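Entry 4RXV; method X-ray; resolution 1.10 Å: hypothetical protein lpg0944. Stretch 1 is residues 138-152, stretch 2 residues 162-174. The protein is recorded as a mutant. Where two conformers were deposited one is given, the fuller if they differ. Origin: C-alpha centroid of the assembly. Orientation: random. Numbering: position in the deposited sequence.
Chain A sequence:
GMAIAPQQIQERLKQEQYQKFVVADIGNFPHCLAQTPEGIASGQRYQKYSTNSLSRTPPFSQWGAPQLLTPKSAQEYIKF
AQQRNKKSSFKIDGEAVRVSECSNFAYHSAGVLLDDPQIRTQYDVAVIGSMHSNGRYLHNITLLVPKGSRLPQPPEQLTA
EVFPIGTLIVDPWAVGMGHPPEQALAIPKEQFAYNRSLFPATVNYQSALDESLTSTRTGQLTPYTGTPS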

ATOM      1  N   LEU A 138      -9.844  -4.203   9.126  1.00 11.62           N
ATOM      2  CA  LEU A 138      -9.233  -5.313   8.400  1.00 12.36           C
ATOM      3  C   LEU A 138      -8.158  -4.899   7.403  1.00 11.73           C
ATOM      4  O   LEU A 138      -7.351  -5.725   6.999  1.00 13.26           O
ATOM      5  CB  LEU A 138     -10.290  -6.090   7.613  1.00 13.17           C
ATOM      6  CG  LEU A 138     -11.415  -6.697   8.421  1.00 15.90           C
ATOM      7  CD1 LEU A 138     -12.354  -7.469   7.514  1.00 18.23           C
ATOM      8  CD2 LEU A 138     -10.871  -7.610   9.503  1.00 18.99           C
ATOM      9  N   HIS A 139      -8.168  -3.646   6.966  1.00 10.30           N
ATOM     10  CA  HIS A 139      -7.422  -3.243   5.773  1.00  9.85           C
ATOM     11  C   HIS A 139      -6.750  -1.897   5.979  1.00  9.25           C
ATOM     12  O   HIS A 139      -7.425  -0.894   6.154  1.00 10.68           O
ATOM     13  CB  HIS A 139      -8.426  -3.128   4.648  1.00  9.80           C
ATOM     14  CG  HIS A 139      -7.843  -2.725   3.337  1.00  8.60           C
ATOM     15  ND1 HIS A 139      -6.625  -3.180   2.884  1.00  8.70           N
ATOM     16  CD2 HIS A 139      -8.334  -1.929   2.363  1.00  9.14           C
ATOM     17  CE1 HIS A 139      -6.382  -2.666   1.689  1.00  9.26           C
ATOM     18  NE2 HIS A 139      -7.411  -1.918   1.347  1.00  8.46           N
ATOM     19  N   ASN A 140      -5.430  -1.860   5.914  1.00  8.78           N
ATOM     20  CA  ASN A 140      -4.738  -0.579   6.007  1.00  8.40           C
ATOM     21  C   ASN A 140      -4.611   0.048   4.628  1.00  7.89           C
ATOM     22  O   ASN A 140      -4.505  -0.651   3.611  1.00  7.67           O
ATOM     23  CB  ASN A 140      -3.407  -0.719   6.710  1.00  9.81           C
ATOM     24  CG  ASN A 140      -3.583  -1.206   8.144  1.00 11.39           C
ATOM     25  OD1 ASN A 140      -4.509  -0.798   8.830  1.00 13.48           O
ATOM     26  ND2 ASN A 140      -2.722  -2.082   8.580  1.00 11.83           N
ATOM     27  N   ILE A 141      -4.663   1.365   4.607  1.00  7.72           N
ATOM     28  CA  ILE A 141      -4.617   2.168   3.391  1.00  7.78           C
ATOM     29  C   ILE A 141      -3.669   3.324   3.618  1.00  7.63           C
ATOM     30  O   ILE A 141      -3.603   3.874   4.716  1.00  8.04           O
ATOM     31  CB  ILE A 141      -6.049   2.719   3.050  1.00  8.06           C
ATOM     32  CG1 ILE A 141      -6.990   1.544   2.742  1.00  8.91           C
ATOM     33  CG2 ILE A 141      -5.996   3.706   1.915  1.00  9.86           C
ATOM     34  CD1 ILE A 141      -8.449   1.972   2.580  1.00  9.60           C
ATOM     35  N   THR A 142      -2.945   3.728   2.585  1.00  7.06           N
ATOM     36  CA  THR A 142      -2.063   4.890   2.632  1.00  6.69           C
ATOM     37  C   THR A 142      -2.770   6.083   2.037  1.00  6.23           C
ATOM     38  O   THR A 142      -3.470   5.958   1.023  1.00  7.56           O
ATOM     39  CB  THR A 142      -0.726   4.544   1.996  1.00  7.20           C
ATOM     40  OG1 THR A 142      -0.097   3.606   2.868  1.00  8.03           O
ATOM     41  CG2 THR A 142       0.191   5.740   1.806  1.00  8.03           C
ATOM     42  N   LEU A 143      -2.581   7.247   2.656  1.00  6.77           N
ATOM     43  CA  LEU A 143      -3.133   8.506   2.169  1.00  7.01           C
ATOM     44  C   LEU A 143      -2.031   9.509   1.881  1.00  7.44           C
ATOM     45  O   LEU A 143      -1.034   9.586   2.595  1.00  7.95           O
ATOM     46  CB  LEU A 143      -4.078   9.166   3.174  1.00  7.54           C
ATOM     47  CG  LEU A 143      -5.237   8.322   3.693  1.00  8.05           C
ATOM     48  CD1 LEU A 143      -6.004   9.131   4.756  1.00  8.82           C
ATOM     49  CD2 LEU A 143      -6.139   7.878   2.573  1.00  8.60           C
ATOM     50  N   LEU A 144      -2.266  10.290   0.841  1.00  7.18           N
ATOM     51  CA  LEU A 144      -1.554  11.541   0.589  1.00  7.90           C
ATOM     52  C   LEU A 144      -2.489  12.688   0.913  1.00  8.52           C
ATOM     53  O   LEU A 144      -3.548  12.799   0.307  1.00  9.07           O
ATOM     54  CB  LEU A 144      -1.119  11.621  -0.873  1.00  8.56           C
ATOM     55  CG  LEU A 144      -0.049  10.603  -1.274  1.00  9.24           C
ATOM     56  CD1 LEU A 144      -0.053  10.374  -2.780  1.00 11.68           C
ATOM     57  CD2 LEU A 144       1.311  11.051  -0.829  1.00 12.63           C
ATOM     58  N   VAL A 145      -2.143  13.498   1.912  0.53  8.80           N
ATOM     59  CA  VAL A 145      -2.992  14.624   2.285  0.53 10.06           C
ATOM     60  C   VAL A 145      -2.260  15.918   1.974  0.53 10.84           C
ATOM     61  O   VAL A 145      -1.064  16.014   2.157  0.53 10.81           O
ATOM     62  CB  VAL A 145      -3.435  14.572   3.772  0.53 12.10           C
ATOM     63  CG1 VAL A 145      -4.318  13.335   4.013  0.53 13.02           C
ATOM     64  CG2 VAL A 145      -2.256  14.594   4.721  0.53 11.19           C
ATOM     65  N   PRO A 146      -2.976  16.924   1.471  1.00 14.32           N
ATOM     66  CA  PRO A 146      -2.302  18.180   1.180  1.00 15.74           C
ATOM     67  C   PRO A 146      -1.646  18.751   2.428  1.00 14.53           C
ATOM     68  O   PRO A 146      -2.159  18.635   3.532  1.00 15.89           O
ATOM     69  CB  PRO A 146      -3.437  19.069   0.671  1.00 20.27           C
ATOM     70  CG  PRO A 146      -4.413  18.108   0.084  1.00 21.65           C
ATOM     71  CD  PRO A 146      -4.369  16.930   0.994  1.00 19.06           C
ATOM     72  N   LYS A 147      -0.473  19.336   2.242  1.00 15.05           N
ATOM     73  CA  LYS A 147       0.267  19.944   3.337  1.00 16.76           C
ATOM     74  C   LYS A 147      -0.622  20.834   4.175  1.00 16.38           C
ATOM     75  O   LYS A 147      -1.321  21.685   3.623  1.00 17.26           O
ATOM     76  CB  LYS A 147       1.369  20.825   2.755  1.00 21.11           C
ATOM     77  CG  LYS A 147       2.547  20.075   2.255  1.00 24.73           C
ATOM     78  CD  LYS A 147       3.296  19.462   3.393  1.00 25.64           C
ATOM     79  CE  LYS A 147       4.595  18.892   2.918  1.00 27.89           C
ATOM     80  NZ  LYS A 147       5.268  18.201   4.024  1.00 28.06           N
ATOM     81  N   GLY A 148      -0.550  20.689   5.499  1.00 19.13           N
ATOM     82  CA  GLY A 148      -1.331  21.526   6.393  1.00 22.06           C
ATOM     83  C   GLY A 148      -2.369  20.703   7.116  1.00 22.90           C
ATOM     84  O   GLY A 148      -2.833  21.058   8.198  1.00 26.38           O
ATOM     85  N   SER A 149      -2.727  19.578   6.518  1.00 20.87           N
ATOM     86  CA  SER A 149      -3.771  18.719   7.078  1.00 25.19           C
ATOM     87  C   SER A 149      -3.357  18.027   8.379  1.00 23.58           C
ATOM     88  O   SER A 149      -2.218  17.603   8.531  1.00 25.46           O
ATOM     89  CB  SER A 149      -4.170  17.641   6.066  1.00 29.38           C
ATOM     90  OG  SER A 149      -4.520  18.199   4.812  1.00 31.10           O
ATOM     91  N   ARG A 150      -4.300  17.899   9.308  1.00 20.39           N
ATOM     92  CA  ARG A 150      -4.109  17.057  10.482  1.00 18.49           C
ATOM     93  C   ARG A 150      -5.332  16.177  10.607  1.00 16.36           C
ATOM     94  O   ARG A 150      -6.457  16.667  10.777  1.00 18.98           O
ATOM     95  CB  ARG A 150      -3.949  17.886  11.750  1.00 21.01           C
ATOM     96  N   LEU A 151      -5.123  14.884  10.511  1.00 14.50           N
ATOM     97  CA  LEU A 151      -6.216  13.965  10.592  1.00 12.85           C
ATOM     98  C   LEU A 151      -6.490  13.710  12.054  1.00 11.52           C
ATOM     99  O   LEU A 151      -5.624  13.930  12.898  1.00 12.39           O
ATOM    100  CB  LEU A 151      -5.837  12.665   9.889  1.00 13.64           C
ATOM    101  CG  LEU A 151      -5.481  12.832   8.409  1.00 14.44           C
ATOM    102  CD1 LEU A 151      -5.058  11.494   7.839  1.00 15.87           C
ATOM    103  CD2 LEU A 151      -6.631  13.428   7.612  1.00 16.20           C
ATOM    104  N   PRO A 152      -7.681  13.215  12.362  1.00 11.18           N
ATOM    105  CA  PRO A 152      -7.967  12.826  13.742  1.00 11.35           C
ATOM    106  C   PRO A 152      -7.018  11.756  14.234  1.00 11.99           C
ATOM    107  O   PRO A 152      -6.628  10.879  13.466  1.00 12.82           O
ATOM    108  CB  PRO A 152      -9.403  12.298  13.666  1.00 13.04           C
ATOM    109  CG  PRO A 152      -9.630  11.981  12.231  1.00 15.75           C
ATOM    110  CD  PRO A 152      -8.781  12.898  11.440  1.00 12.90           C
ATOM    111  N   VAL A 162     -14.161  14.830   8.064  1.00 16.40           N
ATOM    112  CA  VAL A 162     -12.824  15.263   8.490  1.00 16.08           C
ATOM    113  C   VAL A 162     -11.738  14.702   7.547  1.00 15.69           C
ATOM    114  O   VAL A 162     -10.585  14.547   7.930  1.00 17.63           O
ATOM    115  CB  VAL A 162     -12.556  14.930  10.000  1.00 16.52           C
ATOM    116  CG1 VAL A 162     -13.505  15.731  10.896  1.00 17.05           C
ATOM    117  CG2 VAL A 162     -12.695  13.456  10.302  1.00 16.31           C
ATOM    118  N   PHE A 163     -12.121  14.441   6.293  1.00 15.12           N
ATOM    119  CA  PHE A 163     -11.213  13.940   5.242  1.00 14.10           C
ATOM    120  C   PHE A 163     -10.876  15.124   4.319  1.00 13.36           C
ATOM    121  O   PHE A 163     -11.754  15.628   3.623  1.00 14.84           O
ATOM    122  CB  PHE A 163     -11.946  12.852   4.474  1.00 14.60           C
ATOM    123  CG  PHE A 163     -11.082  11.963   3.614  1.00 13.25           C
ATOM    124  CD1 PHE A 163     -10.226  11.039   4.165  1.00 13.03           C
ATOM    125  CD2 PHE A 163     -11.225  11.974   2.240  1.00 13.58           C
ATOM    126  CE1 PHE A 163      -9.495  10.187   3.360  1.00 13.02           C
ATOM    127  CE2 PHE A 163     -10.496  11.100   1.433  1.00 13.73           C
ATOM    128  CZ  PHE A 163      -9.657  10.211   1.993  1.00 13.11           C
ATOM    129  N   PRO A 164      -9.612  15.585   4.311  1.00 13.72           N
ATOM    130  CA  PRO A 164      -9.312  16.842   3.616  1.00 15.27           C
ATOM    131  C   PRO A 164      -9.570  16.818   2.122  1.00 14.97           C
ATOM    132  O   PRO A 164      -9.363  15.780   1.483  1.00 14.51           O
ATOM    133  CB  PRO A 164      -7.817  17.025   3.867  1.00 17.14           C
ATOM    134  CG  PRO A 164      -7.570  16.314   5.135  1.00 16.03           C
ATOM    135  CD  PRO A 164      -8.461  15.120   5.100  1.00 14.41           C
ATOM    136  N   ILE A 165      -9.972  17.973   1.592  1.00 16.17           N
ATOM    137  CA  ILE A 165     -10.049  18.193   0.156  1.00 16.81           C
ATOM    138  C   ILE A 165      -8.690  17.897  -0.436  1.00 15.00           C
ATOM    139  O   ILE A 165      -7.672  18.350   0.075  1.00 17.34           O
ATOM    140  CB  ILE A 165     -10.419  19.678  -0.186  1.00 20.95           C
ATOM    141  CG1 ILE A 165     -11.826  20.013   0.293  1.00 22.48           C
ATOM    142  CG2 ILE A 165     -10.316  19.947  -1.690  1.00 23.02           C
ATOM    143  CD1 ILE A 165     -12.170  21.498   0.223  1.00 25.48           C
ATOM    144  N   GLY A 166      -8.661  17.124  -1.510  1.00 14.50           N
ATOM    145  CA  GLY A 166      -7.413  16.860  -2.191  1.00 12.24           C
ATOM    146  C   GLY A 166      -6.693  15.611  -1.702  1.00 10.54           C
ATOM    147  O   GLY A 166      -5.632  15.277  -2.205  1.00 10.40           O
ATOM    148  N   THR A 167      -7.265  14.892  -0.748  1.00  9.76           N
ATOM    149  CA  THR A 167      -6.652  13.649  -0.290  1.00  8.96           C
ATOM    150  C   THR A 167      -6.674  12.609  -1.405  1.00  8.53           C
ATOM    151  O   THR A 167      -7.662  12.453  -2.108  1.00  9.69           O
ATOM    152  CB  THR A 167      -7.355  13.112   0.946  1.00 10.13           C
ATOM    153  OG1 THR A 167      -7.260  14.085   1.983  1.00 11.78           O
ATOM    154  CG2 THR A 167      -6.711  11.819   1.422  1.00 10.94           C
ATOM    155  N   LEU A 168      -5.555  11.913  -1.566  1.00  7.92           N
ATOM    156  CA  LEU A 168      -5.446  10.793  -2.494  1.00  8.16           C
ATOM    157  C   LEU A 168      -5.223   9.480  -1.746  1.00  7.63           C
ATOM    158  O   LEU A 168      -4.487   9.414  -0.770  1.00  8.90           O
ATOM    159  CB  LEU A 168      -4.295  10.999  -3.463  1.00  9.47           C
ATOM    160  CG  LEU A 168      -4.406  12.247  -4.333  1.00 11.73           C
ATOM    161  CD1 LEU A 168      -3.103  12.505  -5.072  1.00 13.65           C
ATOM    162  CD2 LEU A 168      -5.547  12.118  -5.342  1.00 12.99           C
ATOM    163  N   ILE A 169      -5.908   8.446  -2.206  1.00  7.11           N
ATOM    164  CA  ILE A 169      -5.851   7.121  -1.619  1.00  7.27           C
ATOM    165  C   ILE A 169      -4.830   6.272  -2.375  1.00  6.90           C
ATOM    166  O   ILE A 169      -4.761   6.333  -3.619  1.00  7.51           O
ATOM    167  CB  ILE A 169      -7.266   6.486  -1.672  1.00  7.77           C
ATOM    168  CG1 ILE A 169      -8.182   7.223  -0.682  1.00 10.38           C
ATOM    169  CG2 ILE A 169      -7.266   4.995  -1.400  1.00  9.30           C
ATOM    170  CD1 ILE A 169      -9.629   7.178  -1.079  1.00 12.26           C
ATOM    171  N   VAL A 170      -4.109   5.428  -1.652  1.00  6.68           N
ATOM    172  CA  VAL A 170      -3.098   4.545  -2.213  1.00  6.91           C
ATOM    173  C   VAL A 170      -3.284   3.161  -1.557  1.00  6.87           C
ATOM    174  O   VAL A 170      -3.035   2.984  -0.366  1.00  7.51           O
ATOM    175  CB  VAL A 170      -1.676   5.094  -2.021  1.00  7.19           C
ATOM    176  CG1 VAL A 170      -0.693   4.163  -2.701  1.00  8.11           C
ATOM    177  CG2 VAL A 170      -1.573   6.523  -2.568  1.00  9.25           C
ATOM    178  N   ASP A 171      -3.684   2.190  -2.370  1.00  6.69           N
ATOM    179  CA  ASP A 171      -4.078   0.879  -1.893  1.00  6.58           C
ATOM    180  C   ASP A 171      -3.468  -0.199  -2.796  1.00  6.68           C
ATOM    181  O   ASP A 171      -4.131  -0.700  -3.722  1.00  7.34           O
ATOM    182  CB  ASP A 171      -5.599   0.784  -1.853  1.00  7.57           C
ATOM    183  CG  ASP A 171      -6.098  -0.476  -1.165  1.00  7.72           C
ATOM    184  OD1 ASP A 171      -5.303  -1.423  -0.915  1.00  8.24           O
ATOM    185  OD2 ASP A 171      -7.317  -0.513  -0.867  1.00  8.72           O
ATOM    186  N   PRO A 172      -2.211  -0.579  -2.548  1.00  6.48           N
ATOM    187  CA  PRO A 172      -1.589  -1.602  -3.388  1.00  6.85           C
ATOM    188  C   PRO A 172      -2.280  -2.966  -3.310  1.00  6.71           C
ATOM    189  O   PRO A 172      -2.302  -3.701  -4.297  1.00  7.60           O
ATOM    190  CB  PRO A 172      -0.160  -1.677  -2.857  1.00  7.60           C
ATOM    191  CG  PRO A 172      -0.232  -1.120  -1.461  1.00  7.54           C
ATOM    192  CD  PRO A 172      -1.270  -0.034  -1.548  1.00  7.06           C
ATOM    193  N   TRP A 173      -2.866  -3.309  -2.161  1.00  6.54           N
ATOM    194  CA  TRP A 173      -3.623  -4.555  -2.060  1.00  7.14           C
ATOM    195  C   TRP A 173      -4.761  -4.610  -3.063  1.00  7.14           C
ATOM    196  O   TRP A 173      -4.986  -5.661  -3.671  1.00  7.78           O
ATOM    197  CB  TRP A 173      -4.108  -4.766  -0.633  1.00  7.32           C
ATOM    198  CG  TRP A 173      -4.784  -6.071  -0.354  1.00  7.70           C
ATOM    199  CD1 TRP A 173      -4.190  -7.275  -0.070  1.00  8.15           C
ATOM    200  CD2 TRP A 173      -6.188  -6.289  -0.245  1.00  8.12           C
ATOM    201  NE1 TRP A 173      -5.150  -8.212   0.223  1.00  8.51           N
ATOM    202  CE2 TRP A 173      -6.384  -7.634   0.118  1.00  8.49           C
ATOM    203  CE3 TRP A 173      -7.298  -5.469  -0.390  1.00  8.88           C
ATOM    204  CZ2 TRP A 173      -7.667  -8.190   0.326  1.00  9.30           C
ATOM    205  CZ3 TRP A 173      -8.578  -6.014  -0.192  1.00  9.08           C
ATOM    206  CH2 TRP A 173      -8.741  -7.362   0.169  1.00  9.12           C
ATOM    207  N   ALA A 174      -5.455  -3.487  -3.277  1.00  7.34           N
ATOM    208  CA  ALA A 174      -6.518  -3.471  -4.279  1.00  7.75           C
ATOM    209  C   ALA A 174      -5.963  -3.857  -5.652  1.00  7.13           C
ATOM    210  O   ALA A 174      -6.655  -4.504  -6.435  1.00  8.00           O
ATOM    211  CB  ALA A 174      -7.171  -2.109  -4.355  1.00  8.19           C
TER
HETATM  212  O   HOH W   1      -9.067  16.125   9.219  1.00 37.34           O

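The two stretches illustrate how a short antiparallel β-ladder is flanked by a histidine–aspartate hydrogen bond at one end and by two turns that each begin with proline at the other. Four backbone hydrogen bonds form the ladder. Thr142 N donates to Val170 O (3.0 Å) and Val170 N to Thr142 O (2.8 Å); two residues on, Leu144 N to Leu168 O and Leu168 N to Leu144 O, both 2.9 Å, repeat the pattern. Thr142, Leu144, Leu168 and Val170 share one face, where Leu144 CD1 lies 4.1 Å from Val170 CG2; Leu143 and Ile169 occupy the other, with CD2 of Leu143 3.9 Å from CG1 of Ile169. The leucines, Val170 and Ile169 suit these buried positions because they fill space without polar demands; the hydroxyl of Thr142 is satisfied elsewhere in the structure.

Beyond the ladder, His139 NE2 donates to Asp171 OD2 (2.6 Å, 167°), near the plane of the imidazole, while Trp173 covers one ring face. Asp171 also caps the following helix, its OD1 accepting from Ala174 N at 3.1 Å.

At the far end, two type II turns meet. Ser149 OG and Thr167 OG1 each bond back to a proline carbonyl, Pro146 O and Pro164 O respectively (both 2.7 Å). Gly166 suits its turn: a β-carbon there would strike Pro146 CG. Further along, Leu151 CD2 packs 3.5 Å from Pro164 CD, and one water bridges Arg150 O and Val162 O.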